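Side-chain contacts in cysteine S-methyltransferase NleE (Escherichia coli O157:H7, PDB 4R29), which probably shuts down host NF-kappa-B signalling by transferring a methyl group from S-adenosylmethionine to a zinc-finger cysteine of TAB2 and TAB3: residues 189-194 with 214-219; 85-90 with 105-110; 136-139 with 143-146; 123-126 with 130-133. The protein carries 1 engineered substitution. All blocks are in the same frame, centred on the assembly; numbering follows the deposited sequence.

In the fold
Along the chain the four contacts follow one another in the order 2, 4, 3, 1, each closing before the next opens. Contacts 2, 3 and 4 all reach the three-stranded antiparallel sheet 109-114, 145-151, 131-137. Contact 4 feeds strand 131-137 at its start and contact 3 turns it back at its end, their centres about 17 Å apart, while contact 2 leads into the edge strand 109-114. Contact 1 pairs helices 186-201 and 206-219, its centre about 22 Å from that of contact 2 and about 32 Å from that of contact 4. Contacts 1 and 2 both touch S-adenosylmethionine, at its ribose and at its carboxylate and adenine, so distant parts of the chain share the cofactor.

Contact 1: residues 189-194 with 214-219; sequences KSEMII and KYINNK. With SAM (S-adenosylmethionine), chain E.
Ile216 of helix 206-219 packs against Glu191 and Met192 of helix 186-201, and these three side chains supply most of the buried surface. The two helical segments run at 145° to each other, 9.5 Å apart at closest approach, with Met192 and Ile216 nearest in register. Each branch of the isoleucine has its own neighbour: CD1 lies 3.8 Å from Glu191 CB, while CG2 faces Met192. With CG anti to the backbone N (chi1 180°) and bends at the next two torsions, the Met192 chain curls across the gap, setting its CE 3.9 Å from Ile216 CG2 and 3.7 Å from Asn217 CA. The glutamate crosses Ile216 at about a right angle and then leads its carboxylate away toward the cofactor. There Glu191 OE2 accepts a hydrogen bond from O2' of S-adenosylmethionine, whose modelled 2.5 Å is very short and so doubtful in exact length, and a weak one from O3'. Tyr212 OH is also bonded to OE2, and Lys171 forms a salt bridge with OE1. The chemistry is therefore split within one residue: the aliphatic base of Glu191 joins the helix interface, whereas its carboxylate reads the ribose hydroxyls, with a neighbouring lysine that probably favours its negative charge.

Contact 2: residues 85-90 with 105-110; sequences EPISRN and GKRPMG. With SAM (S-adenosylmethionine), chain E.
Ile87 CD1 lies over one face of the Arg107 guanidinium, an apolar cover on a group whose outer edge holds the cofactor carboxylate. Ile87 CD1 is 3.7 Å from Arg107 CD, and the other methyl, Ile87 CG2, rests 4.0 Å from Lys106 CB, where the lysine chain crosses the isoleucine at about a right angle. Nearer the start of the two segments the link is through solvent: one water donates to both Glu85 O and Lys106 O, and a second accepts from Glu85 N and donates to the same Lys106 O.

Beyond CG the Arg107 chain is extended to NE, which carries the guanidinium forward to the ligand. Arg107 NH1 donates to O of S-adenosylmethionine at 2.8 Å, and Arg107 NH2 donates to OXT of the same carboxylate at 2.6 Å with an N-H...O angle of 161°. The carboxylate carbon lies in the guanidinium plane, in keeping with a paired, end-on approach. Further bonds from the protein hold the group's rotation: Thr101 OG1 takes NE, Phe202 O takes NH1 and Ser98 O takes NH2. Gly110 CA passes 3.4 Å from SAM OXT. At the other end of the ligand, Arg89 CD comes within 3.3 Å of adenine N1, and adenine C2 sits over a face of its guanidinium, toward the rim. Together the two arginines define opposite ends of the S-adenosylmethionine pocket in this Rossmann-like methyltransferase: a bidentate arginine-carboxylate clamp and an arginine whose CD and tilted guanidinium meet the N1-C2 side of the adenine.

Contact 3: residues 136-139 with 143-146; sequences FPKE and FLYI
Phe136 and Ile146 meet on one side of the hairpin, where the isoleucine lies over a face of the aromatic ring. Its CB stands 4.0 Å from the ring centroid and 21° off the normal, a CH-pi contact displaced toward the rim, and Ile146 CG2 touches Phe136 CZ at 3.8 Å. A Phe136 chi1 of 52° places CG between the backbone N and the carbonyl carbon, which swings the ring back toward the partner strand. Next along the hairpin, Pro137 CG meets Tyr145 CE2 at 3.8 Å, although the two side chains diverge. Lys138 and Leu144 then run side by side in the same direction, with their CB atoms 3.7 Å apart.

Behind these side chains is the backbone ladder. Phe136 and Ile146 form an antiparallel hydrogen-bonded pair: Phe136 N donates to Ile146 O at 3.1 Å, and Ile146 N returns a 2.7 Å bond to Phe136 O. Lys138 N adds a nearly straight bond to Leu144 O (N-H...O 170°). Further out, Asn141 OD1 accepts from both Phe143 N and Leu144 N within the turn, while Ile146 also packs on Gln111 and Ser113 of strand 109-114. Pro137 lacks an N-H but falls at a non-hydrogen-bonded position, where none is needed for pairing with this strand, so the ladder continues to Lys138; polar backbone pairing and cover by apolar side chains and the aliphatic part of Lys138 thus close the hairpin together.

Contact 4: residues 123-126 with 130-133; sequences HALC and DICC
One water joins Cys126 and Ile131 by donating to both of their carbonyl oxygens, at 2.8 Å from Cys126 O and 2.9 Å from Ile131 O. Since both bonds spend water hydrogens on main-chain acceptors, the molecule bridges Cys126 O and Ile131 O, which are 4.5 Å apart and, both being acceptors, cannot bond to each other. Beside this bridge the side chains meet through apolar groups. Cys133 SG is touched by two neighbours, Leu125 CD1 and Cys126 SG, each at 3.9 Å. The sulfur-to-sulfur separation is far beyond a disulfide bond, so the two cysteines pack as separate side chains. In both, SG is anti to the carbonyl carbon (chi1 -74° and -67°), which turns the sulfurs into the same gap between helix and strand. Ile131 contributes differently: its CG2 rests 3.4 Å from Leu125 O and reaches Leu125 CD2 at 4.3 Å. Beyond the two segments, Leu125 and Ile131 both lie on Val149 of the central strand, and Leu125 also touches Met73 of helix 59-76. Helix 120-125 is thereby laid against the start of edge strand 131-137 across a short intervening loop, a helix-to-strand connection packed onto the sheet of the Rossmann-like alpha/beta fold.

Contact 1: residues 189-194 with 214-219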
loop_
_atom_site.group_PDB
_atom_site.type_symbol
_atom_site.label_atom_id
_atom_site.label_comp_id
_atom_site.label_asym_id
_atom_site.label_seq_id
_atom_site.Cartn_x
_atom_site.Cartn_y
_atom_site.Cartn_z
ATOM N N LYS A 189 4.325 21.153 4.166
ATOM C CA LYS A 189 5.582 21.202 4.921
ATOM C C LYS A 189 6.192 19.819 5.165
ATOM O O LYS A 189 7.403 19.652 5.064
ATOM C CB LYS A 189 5.409 21.915 6.271
ATOM C CG LYS A 189 5.195 23.426 6.176
ATOM C CD LYS A 189 5.052 24.007 7.594
ATOM C CE LYS A 189 4.821 25.531 7.603
ATOM N NZ LYS A 189 4.786 26.038 9.028
ATOM N N SER A 190 5.354 18.844 5.507
ATOM C CA SER A 190 5.837 17.504 5.815
ATOM C C SER A 190 6.286 16.818 4.523
ATOM O O SER A 190 7.245 16.054 4.528
ATOM C CB SER A 190 4.788 16.673 6.573
ATOM O OG SER A 190 3.714 16.284 5.727
ATOM N N GLU A 191 5.617 17.129 3.417
ATOM C CA GLU A 191 6.086 16.674 2.104
ATOM C C GLU A 191 7.472 17.216 1.770
ATOM O O GLU A 191 8.277 16.517 1.154
ATOM C CB GLU A 191 5.115 17.088 0.990
ATOM C CG GLU A 191 3.840 16.247 0.909
ATOM C CD GLU A 191 4.123 14.758 0.729
ATOM O OE1 GLU A 191 4.078 14.020 1.722
ATOM O OE2 GLU A 191 4.369 14.317 -0.406
ATOM N N MET A 192 7.748 18.473 2.124
ATOM C CA MET A 192 9.043 19.033 1.771
ATOM C C MET A 192 10.116 18.225 2.498
ATOM O O MET A 192 11.223 18.052 2.002
ATOM C CB MET A 192 9.127 20.524 2.127
ATOM C CG MET A 192 10.468 21.181 1.784
ATOM S SD MET A 192 10.873 21.211 -0.003
ATOM C CE MET A 192 10.001 22.672 -0.608
ATOM N N ILE A 193 9.764 17.696 3.666
ATOM C CA ILE A 193 10.733 16.962 4.474
ATOM C C ILE A 193 11.051 15.550 3.927
ATOM O O ILE A 193 12.211 15.110 3.940
ATOM C CB ILE A 193 10.251 16.815 5.945
ATOM C CG1 ILE A 193 9.878 18.174 6.555
ATOM C CG2 ILE A 193 11.283 16.089 6.763
ATOM C CD1 ILE A 193 11.036 19.001 7.001
ATOM N N ILE A 194 10.039 14.834 3.446
ATOM C CA ILE A 194 10.272 13.428 3.085
ATOM C C ILE A 194 9.983 13.039 1.632
ATOM O O ILE A 194 10.226 11.895 1.244
ATOM C CB ILE A 194 9.501 12.481 4.018
ATOM C CG1 ILE A 194 8.041 12.925 4.143
ATOM C CG2 ILE A 194 10.165 12.419 5.389
ATOM C CD1 ILE A 194 7.151 12.407 3.059
ATOM N N LYS A 214 9.372 20.829 -6.931
ATOM C CA LYS A 214 9.025 22.181 -7.383
ATOM C C LYS A 214 7.550 22.521 -7.147
ATOM O O LYS A 214 7.228 23.642 -6.739
ATOM C CB LYS A 214 9.412 22.426 -8.843
ATOM C CG LYS A 214 8.767 23.687 -9.425
ATOM C CD LYS A 214 9.791 24.681 -10.010
ATOM C CE LYS A 214 10.556 25.502 -8.938
ATOM N NZ LYS A 214 9.781 26.630 -8.316
ATOM N N TYR A 215 6.662 21.557 -7.390
ATOM C CA TYR A 215 5.254 21.706 -7.037
ATOM C C TYR A 215 5.038 21.946 -5.521
ATOM O O TYR A 215 4.275 22.837 -5.123
ATOM C CB TYR A 215 4.467 20.486 -7.513
ATOM C CG TYR A 215 3.119 20.312 -6.845
ATOM C CD1 TYR A 215 1.967 20.941 -7.341
ATOM C CD2 TYR A 215 2.996 19.514 -5.722
ATOM C CE1 TYR A 215 0.733 20.772 -6.705
ATOM C CE2 TYR A 215 1.782 19.341 -5.082
ATOM C CZ TYR A 215 0.661 19.963 -5.566
ATOM O OH TYR A 215 -0.520 19.746 -4.884
ATOM N N ILE A 216 5.706 21.155 -4.675
ATOM C CA ILE A 216 5.644 21.360 -3.221
ATOM C C ILE A 216 6.209 22.743 -2.850
ATOM O O ILE A 216 5.624 23.488 -2.054
ATOM C CB ILE A 216 6.439 20.269 -2.455
ATOM C CG1 ILE A 216 5.768 18.892 -2.598
ATOM C CG2 ILE A 216 6.642 20.664 -0.971
ATOM C CD1 ILE A 216 4.257 18.881 -2.241
ATOM N N ASN A 217 7.358 23.079 -3.433
ATOM C CA ASN A 217 7.976 24.366 -3.174
ATOM C C ASN A 217 7.022 25.521 -3.479
ATOM O O ASN A 217 6.871 26.434 -2.680
ATOM C CB ASN A 217 9.278 24.520 -3.955
ATOM C CG ASN A 217 9.922 25.884 -3.739
ATOM O OD1 ASN A 217 10.384 26.207 -2.642
ATOM N ND2 ASN A 217 9.936 26.700 -4.788
ATOM N N ASN A 218 6.369 25.465 -4.629
ATOM C CA ASN A 218 5.391 26.482 -4.983
ATOM C C ASN A 218 4.282 26.643 -3.959
ATOM O O ASN A 218 3.951 27.756 -3.574
ATOM C CB ASN A 218 4.821 26.213 -6.365
ATOM C CG ASN A 218 5.804 26.569 -7.453
ATOM O OD1 ASN A 218 6.775 27.284 -7.195
ATOM N ND2 ASN A 218 5.576 26.067 -8.670
ATOM N N LYS A 219 3.717 25.531 -3.516
ATOM C CA LYS A 219 2.758 25.539 -2.413
ATOM C C LYS A 219 3.151 26.389 -1.180
ATOM O O LYS A 219 2.275 26.774 -0.405
ATOM C CB LYS A 219 2.485 24.109 -1.967
ATOM C CG LYS A 219 1.046 23.704 -2.091
ATOM C CD LYS A 219 0.762 23.166 -3.461
ATOM C CE LYS A 219 -0.725 22.859 -3.564
ATOM N NZ LYS A 219 -1.286 22.560 -2.180
HETATM N N SAM E . 1.130 4.212 -5.016
HETATM C CA SAM E . 2.430 4.878 -5.091
HETATM C C SAM E . 3.551 3.892 -5.401
HETATM O O SAM E . 4.612 4.308 -5.878
HETATM O OXT SAM E . 3.418 2.681 -5.153
HETATM C CB SAM E . 2.787 5.603 -3.797
HETATM C CG SAM E . 1.984 6.868 -3.539
HETATM S SD SAM E . 2.748 7.985 -2.319
HETATM C CE SAM E . 1.482 9.277 -2.414
HETATM C "C5'" SAM E . 3.991 8.775 -3.370
HETATM C "C4'" SAM E . 4.836 9.750 -2.557
HETATM O "O4'" SAM E . 6.079 9.973 -3.198
HETATM C "C3'" SAM E . 4.159 11.108 -2.399
HETATM O "O3'" SAM E . 3.410 11.180 -1.200
HETATM C "C2'" SAM E . 5.319 12.081 -2.401
HETATM O "O2'" SAM E . 5.668 12.285 -1.063
HETATM C "C1'" SAM E . 6.466 11.332 -3.075
HETATM N N9 SAM E . 6.745 11.779 -4.454
HETATM C C8 SAM E . 7.962 12.179 -4.937
HETATM N N7 SAM E . 7.846 12.476 -6.244
HETATM C C5 SAM E . 6.563 12.261 -6.609
HETATM C C6 SAM E . 5.910 12.405 -7.824
HETATM N N6 SAM E . 6.574 12.828 -8.895
HETATM N N1 SAM E . 4.570 12.108 -7.905
HETATM C C2 SAM E . 3.888 11.659 -6.787
HETATM N N3 SAM E . 4.543 11.513 -5.581
HETATM C C4 SAM E . 5.863 11.810 -5.493
#

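Contact 2: residues 85-90 with 105-110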
loop_
_atom_site.group_PDB
_atom_site.type_symbol
_atom_site.label_atom_id
_atom_site.label_comp_id
_atom_site.label_asym_id
_atom_site.label_seq_id
_atom_site.Cartn_x
_atom_site.Cartn_y
_atom_site.Cartn_z
ATOM N N GLU A 85 15.531 -0.364 -13.200
ATOM C CA GLU A 85 15.502 0.964 -13.798
ATOM C C GLU A 85 14.299 1.733 -13.253
ATOM O O GLU A 85 13.260 1.140 -12.972
ATOM C CB GLU A 85 15.332 0.859 -15.317
ATOM C CG GLU A 85 16.552 0.398 -16.085
ATOM C CD GLU A 85 16.225 0.095 -17.538
ATOM O OE1 GLU A 85 15.151 0.538 -18.018
ATOM O OE2 GLU A 85 17.038 -0.593 -18.197
ATOM N N PRO A 86 14.424 3.061 -13.133
ATOM C CA PRO A 86 13.319 3.920 -12.696
ATOM C C PRO A 86 12.077 3.780 -13.564
ATOM O O PRO A 86 12.161 3.695 -14.793
ATOM C CB PRO A 86 13.890 5.331 -12.863
ATOM C CG PRO A 86 15.342 5.170 -12.708
ATOM C CD PRO A 86 15.670 3.823 -13.315
ATOM N N ILE A 87 10.921 3.771 -12.913
ATOM C CA ILE A 87 9.659 3.771 -13.611
ATOM C C ILE A 87 9.182 5.206 -13.616
ATOM O O ILE A 87 9.682 6.049 -12.860
ATOM C CB ILE A 87 8.589 2.939 -12.856
ATOM C CG1 ILE A 87 8.410 3.487 -11.434
ATOM C CG2 ILE A 87 8.982 1.480 -12.807
ATOM C CD1 ILE A 87 7.079 3.137 -10.764
ATOM N N SER A 88 8.197 5.478 -14.456
ATOM C CA SER A 88 7.458 6.713 -14.339
ATOM C C SER A 88 6.432 6.586 -13.224
ATOM O O SER A 88 5.731 5.567 -13.106
ATOM C CB SER A 88 6.739 7.062 -15.646
ATOM O OG SER A 88 5.704 7.990 -15.384
ATOM N N ARG A 89 6.367 7.642 -12.415
ATOM C CA ARG A 89 5.334 7.843 -11.412
ATOM C C ARG A 89 3.938 7.499 -11.952
ATOM O O ARG A 89 3.069 7.024 -11.209
ATOM C CB ARG A 89 5.382 9.308 -10.951
ATOM C CG ARG A 89 4.027 9.912 -10.621
ATOM C CD ARG A 89 3.550 9.351 -9.297
ATOM N NE ARG A 89 2.188 9.756 -8.968
ATOM C CZ ARG A 89 1.502 9.250 -7.952
ATOM N NH1 ARG A 89 2.056 8.316 -7.187
ATOM N NH2 ARG A 89 0.266 9.663 -7.714
ATOM N N ASN A 90 3.727 7.756 -13.241
ATOM C CA ASN A 90 2.451 7.462 -13.898
ATOM C C ASN A 90 2.049 5.985 -13.903
ATOM O O ASN A 90 0.864 5.678 -13.868
ATOM C CB ASN A 90 2.431 8.025 -15.318
ATOM C CG ASN A 90 2.489 9.538 -15.334
ATOM O OD1 ASN A 90 1.927 10.201 -14.454
ATOM N ND2 ASN A 90 3.194 10.096 -16.312
ATOM N N GLY A 105 8.092 -7.155 -11.597
ATOM C CA GLY A 105 9.517 -7.004 -11.365
ATOM C C GLY A 105 10.158 -5.686 -11.797
ATOM O O GLY A 105 11.383 -5.568 -11.808
ATOM N N LYS A 106 9.353 -4.689 -12.147
ATOM C CA LYS A 106 9.900 -3.393 -12.563
ATOM C C LYS A 106 10.604 -2.667 -11.420
ATOM O O LYS A 106 11.543 -1.905 -11.646
ATOM C CB LYS A 106 8.807 -2.472 -13.090
ATOM C CG LYS A 106 8.330 -2.758 -14.487
ATOM C CD LYS A 106 7.542 -1.561 -14.986
ATOM C CE LYS A 106 6.746 -1.915 -16.189
ATOM N NZ LYS A 106 6.032 -3.206 -15.918
ATOM N N ARG A 107 10.134 -2.881 -10.197
ATOM C CA ARG A 107 10.723 -2.222 -9.036
ATOM C C ARG A 107 10.526 -3.090 -7.797
ATOM O O ARG A 107 9.684 -3.987 -7.791
ATOM C CB ARG A 107 10.117 -0.810 -8.823
ATOM C CG ARG A 107 8.612 -0.797 -8.590
ATOM C CD ARG A 107 8.080 0.609 -8.266
ATOM N NE ARG A 107 6.661 0.557 -7.940
ATOM C CZ ARG A 107 6.002 1.459 -7.210
ATOM N NH1 ARG A 107 6.630 2.532 -6.712
ATOM N NH2 ARG A 107 4.705 1.290 -6.987
ATOM N N PRO A 108 11.308 -2.825 -6.744
ATOM C CA PRO A 108 11.250 -3.669 -5.546
ATOM C C PRO A 108 10.100 -3.378 -4.551
ATOM O O PRO A 108 9.770 -4.261 -3.768
ATOM C CB PRO A 108 12.627 -3.433 -4.894
ATOM C CG PRO A 108 13.001 -2.054 -5.318
ATOM C CD PRO A 108 12.480 -1.931 -6.738
ATOM N N MET A 109 9.541 -2.175 -4.534
ATOM C CA MET A 109 8.370 -1.926 -3.684
ATOM C C MET A 109 7.435 -0.806 -4.125
ATOM O O MET A 109 7.787 0.057 -4.931
ATOM C CB MET A 109 8.698 -1.859 -2.176
ATOM C CG MET A 109 8.986 -0.536 -1.576
ATOM S SD MET A 109 7.653 0.671 -1.258
ATOM C CE MET A 109 8.790 2.048 -1.077
ATOM N N GLY A 110 6.205 -0.915 -3.638
ATOM C CA GLY A 110 5.144 0.035 -3.919
ATOM C C GLY A 110 4.248 0.095 -2.696
ATOM O O GLY A 110 4.336 -0.756 -1.811
HETATM N N SAM E . 1.130 4.212 -5.016
HETATM C CA SAM E . 2.430 4.878 -5.091
HETATM C C SAM E . 3.551 3.892 -5.401
HETATM O O SAM E . 4.612 4.308 -5.878
HETATM O OXT SAM E . 3.418 2.681 -5.153
HETATM C CB SAM E . 2.787 5.603 -3.797
HETATM C CG SAM E . 1.984 6.868 -3.539
HETATM S SD SAM E . 2.748 7.985 -2.319
HETATM C CE SAM E . 1.482 9.277 -2.414
HETATM C "C5'" SAM E . 3.991 8.775 -3.370
HETATM C "C4'" SAM E . 4.836 9.750 -2.557
HETATM O "O4'" SAM E . 6.079 9.973 -3.198
HETATM C "C3'" SAM E . 4.159 11.108 -2.399
HETATM O "O3'" SAM E . 3.410 11.180 -1.200
HETATM C "C2'" SAM E . 5.319 12.081 -2.401
HETATM O "O2'" SAM E . 5.668 12.285 -1.063
HETATM C "C1'" SAM E . 6.466 11.332 -3.075
HETATM N N9 SAM E . 6.745 11.779 -4.454
HETATM C C8 SAM E . 7.962 12.179 -4.937
HETATM N N7 SAM E . 7.846 12.476 -6.244
HETATM C C5 SAM E . 6.563 12.261 -6.609
HETATM C C6 SAM E . 5.910 12.405 -7.824
HETATM N N6 SAM E . 6.574 12.828 -8.895
HETATM N N1 SAM E . 4.570 12.108 -7.905
HETATM C C2 SAM E . 3.888 11.659 -6.787
HETATM N N3 SAM E . 4.543 11.513 -5.581
HETATM C C4 SAM E . 5.863 11.810 -5.493
HETATM O O HOH W 1 12.731 0.470 -10.389
HETATM O O HOH W 2 13.418 -2.143 -14.319
#

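Contact 3: residues 136-139 with 143-146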
loop_
_atom_site.group_PDB
_atom_site.type_symbol
_atom_site.label_atom_id
_atom_site.label_comp_id
_atom_site.label_asym_id
_atom_site.label_seq_id
_atom_site.Cartn_x
_atom_site.Cartn_y
_atom_site.Cartn_z
ATOM N N PHE A 136 -1.010 -2.034 7.604
ATOM C CA PHE A 136 -1.364 -1.345 8.846
ATOM C C PHE A 136 -2.421 -0.278 8.621
ATOM O O PHE A 136 -2.568 0.227 7.509
ATOM C CB PHE A 136 -0.138 -0.735 9.521
ATOM C CG PHE A 136 0.681 0.131 8.618
ATOM C CD1 PHE A 136 1.644 -0.429 7.787
ATOM C CD2 PHE A 136 0.501 1.498 8.602
ATOM C CE1 PHE A 136 2.413 0.362 6.954
ATOM C CE2 PHE A 136 1.270 2.305 7.755
ATOM C CZ PHE A 136 2.227 1.729 6.931
ATOM N N PRO A 137 -3.161 0.065 9.687
ATOM C CA PRO A 137 -4.224 1.073 9.613
ATOM C C PRO A 137 -3.695 2.418 9.116
ATOM O O PRO A 137 -2.592 2.810 9.469
ATOM C CB PRO A 137 -4.682 1.209 11.078
ATOM C CG PRO A 137 -4.304 -0.085 11.727
ATOM C CD PRO A 137 -3.013 -0.488 11.050
ATOM N N LYS A 138 -4.477 3.119 8.306
ATOM C CA LYS A 138 -4.080 4.446 7.898
ATOM C C LYS A 138 -4.227 5.387 9.066
ATOM O O LYS A 138 -5.257 5.395 9.744
ATOM C CB LYS A 138 -4.911 4.967 6.733
ATOM C CG LYS A 138 -4.507 6.379 6.323
ATOM C CD LYS A 138 -4.874 6.684 4.870
ATOM C CE LYS A 138 -4.681 8.167 4.529
ATOM N NZ LYS A 138 -3.569 8.807 5.309
ATOM N N GLU A 139 -3.170 6.158 9.302
ATOM C CA GLU A 139 -3.200 7.314 10.188
ATOM C C GLU A 139 -4.460 8.145 9.927
ATOM O O GLU A 139 -4.838 8.365 8.776
ATOM C CB GLU A 139 -1.957 8.170 9.917
ATOM C CG GLU A 139 -1.858 9.435 10.744
ATOM C CD GLU A 139 -1.607 9.136 12.203
ATOM O OE1 GLU A 139 -1.640 7.940 12.582
ATOM O OE2 GLU A 139 -1.372 10.096 12.965
ATOM N N PHE A 143 -11.206 3.389 8.452
ATOM C CA PHE A 143 -11.445 2.167 7.694
ATOM C C PHE A 143 -10.307 1.813 6.751
ATOM O O PHE A 143 -10.202 0.675 6.312
ATOM C CB PHE A 143 -12.770 2.249 6.927
ATOM C CG PHE A 143 -12.884 3.445 6.013
ATOM C CD1 PHE A 143 -12.376 3.399 4.719
ATOM C CD2 PHE A 143 -13.516 4.603 6.438
ATOM C CE1 PHE A 143 -12.482 4.498 3.867
ATOM C CE2 PHE A 143 -13.629 5.710 5.593
ATOM C CZ PHE A 143 -13.113 5.656 4.306
ATOM N N LEU A 144 -9.463 2.796 6.456
ATOM C CA LEU A 144 -8.406 2.649 5.474
ATOM C C LEU A 144 -7.175 1.939 6.043
ATOM O O LEU A 144 -6.750 2.203 7.173
ATOM C CB LEU A 144 -8.008 4.025 4.943
ATOM C CG LEU A 144 -8.299 4.334 3.474
ATOM C CD1 LEU A 144 -9.520 3.577 2.967
ATOM C CD2 LEU A 144 -8.450 5.838 3.259
ATOM N N TYR A 145 -6.619 1.028 5.251
ATOM C CA TYR A 145 -5.351 0.379 5.584
ATOM C C TYR A 145 -4.299 0.653 4.517
ATOM O O TYR A 145 -4.601 0.652 3.335
ATOM C CB TYR A 145 -5.545 -1.125 5.753
ATOM C CG TYR A 145 -6.304 -1.461 6.995
ATOM C CD1 TYR A 145 -7.692 -1.377 7.027
ATOM C CD2 TYR A 145 -5.635 -1.830 8.156
ATOM C CE1 TYR A 145 -8.392 -1.663 8.181
ATOM C CE2 TYR A 145 -6.330 -2.127 9.315
ATOM C CZ TYR A 145 -7.707 -2.040 9.322
ATOM O OH TYR A 145 -8.401 -2.337 10.476
ATOM N N ILE A 146 -3.071 0.912 4.948
ATOM C CA ILE A 146 -1.939 1.037 4.037
ATOM C C ILE A 146 -1.374 -0.353 3.725
ATOM O O ILE A 146 -1.211 -1.184 4.623
ATOM C CB ILE A 146 -0.806 1.886 4.668
ATOM C CG1 ILE A 146 -1.341 3.228 5.156
ATOM C CG2 ILE A 146 0.350 2.078 3.685
ATOM C CD1 ILE A 146 -1.718 4.133 4.057
#

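Contact 4: residues 123-126 with 130-133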
loop_
_atom_site.group_PDB
_atom_site.type_symbol
_atom_site.label_atom_id
_atom_site.label_comp_id
_atom_site.label_asym_id
_atom_site.label_seq_id
_atom_site.Cartn_x
_atom_site.Cartn_y
_atom_site.Cartn_z
ATOM N N HIS A 123 -5.767 -9.922 -1.273
ATOM C CA HIS A 123 -5.649 -11.343 -0.957
ATOM C C HIS A 123 -4.915 -12.113 -2.054
ATOM O O HIS A 123 -4.082 -12.962 -1.763
ATOM C CB HIS A 123 -7.018 -11.951 -0.618
ATOM C CG HIS A 123 -7.511 -11.550 0.734
ATOM N ND1 HIS A 123 -8.032 -10.297 0.996
ATOM C CD2 HIS A 123 -7.490 -12.200 1.922
ATOM C CE1 HIS A 123 -8.332 -10.207 2.278
ATOM N NE2 HIS A 123 -8.018 -11.345 2.862
ATOM N N ALA A 124 -5.213 -11.795 -3.310
ATOM C CA ALA A 124 -4.537 -12.428 -4.444
ATOM C C ALA A 124 -3.035 -12.112 -4.448
ATOM O O ALA A 124 -2.202 -12.983 -4.753
ATOM C CB ALA A 124 -5.186 -12.003 -5.775
ATOM N N LEU A 125 -2.706 -10.863 -4.116
ATOM C CA LEU A 125 -1.332 -10.372 -4.114
ATOM C C LEU A 125 -0.446 -11.193 -3.181
ATOM O O LEU A 125 0.719 -11.490 -3.495
ATOM C CB LEU A 125 -1.312 -8.927 -3.616
ATOM C CG LEU A 125 -0.976 -7.790 -4.557
ATOM C CD1 LEU A 125 -0.544 -6.614 -3.684
ATOM C CD2 LEU A 125 0.137 -8.166 -5.546
ATOM N N CYS A 126 -1.007 -11.521 -2.019
ATOM C CA CYS A 126 -0.317 -12.257 -0.968
ATOM C C CYS A 126 -0.043 -13.721 -1.288
ATOM O O CYS A 126 0.701 -14.389 -0.557
ATOM C CB CYS A 126 -1.122 -12.169 0.322
ATOM S SG CYS A 126 -1.007 -10.554 1.079
ATOM N N ASP A 130 7.325 -14.903 -3.418
ATOM C CA ASP A 130 8.271 -13.844 -3.055
ATOM C C ASP A 130 7.646 -12.447 -3.002
ATOM O O ASP A 130 8.353 -11.445 -3.054
ATOM C CB ASP A 130 9.460 -13.839 -4.005
ATOM C CG ASP A 130 10.050 -15.222 -4.194
ATOM O OD1 ASP A 130 10.552 -15.782 -3.194
ATOM O OD2 ASP A 130 9.996 -15.747 -5.333
ATOM N N ILE A 131 6.322 -12.396 -2.913
ATOM C CA ILE A 131 5.602 -11.143 -2.783
ATOM C C ILE A 131 5.106 -10.971 -1.344
ATOM O O ILE A 131 4.283 -11.755 -0.872
ATOM C CB ILE A 131 4.407 -11.099 -3.751
ATOM C CG1 ILE A 131 4.888 -11.308 -5.188
ATOM C CG2 ILE A 131 3.679 -9.783 -3.631
ATOM C CD1 ILE A 131 5.813 -10.229 -5.667
ATOM N N CYS A 132 5.615 -9.950 -0.656
ATOM C CA CYS A 132 5.185 -9.649 0.709
ATOM C C CYS A 132 4.420 -8.321 0.820
ATOM O O CYS A 132 4.714 -7.346 0.114
ATOM C CB CYS A 132 6.387 -9.629 1.652
ATOM S SG CYS A 132 7.396 -11.133 1.627
ATOM N N CYS A 133 3.442 -8.291 1.720
ATOM C CA CYS A 133 2.694 -7.069 2.014
ATOM C C CYS A 133 2.774 -6.729 3.502
ATOM O O CYS A 133 2.330 -7.510 4.345
ATOM C CB CYS A 133 1.223 -7.220 1.607
ATOM S SG CYS A 133 0.955 -7.371 -0.182
HETATM O O HOH W 3 2.473 -12.992 1.059
#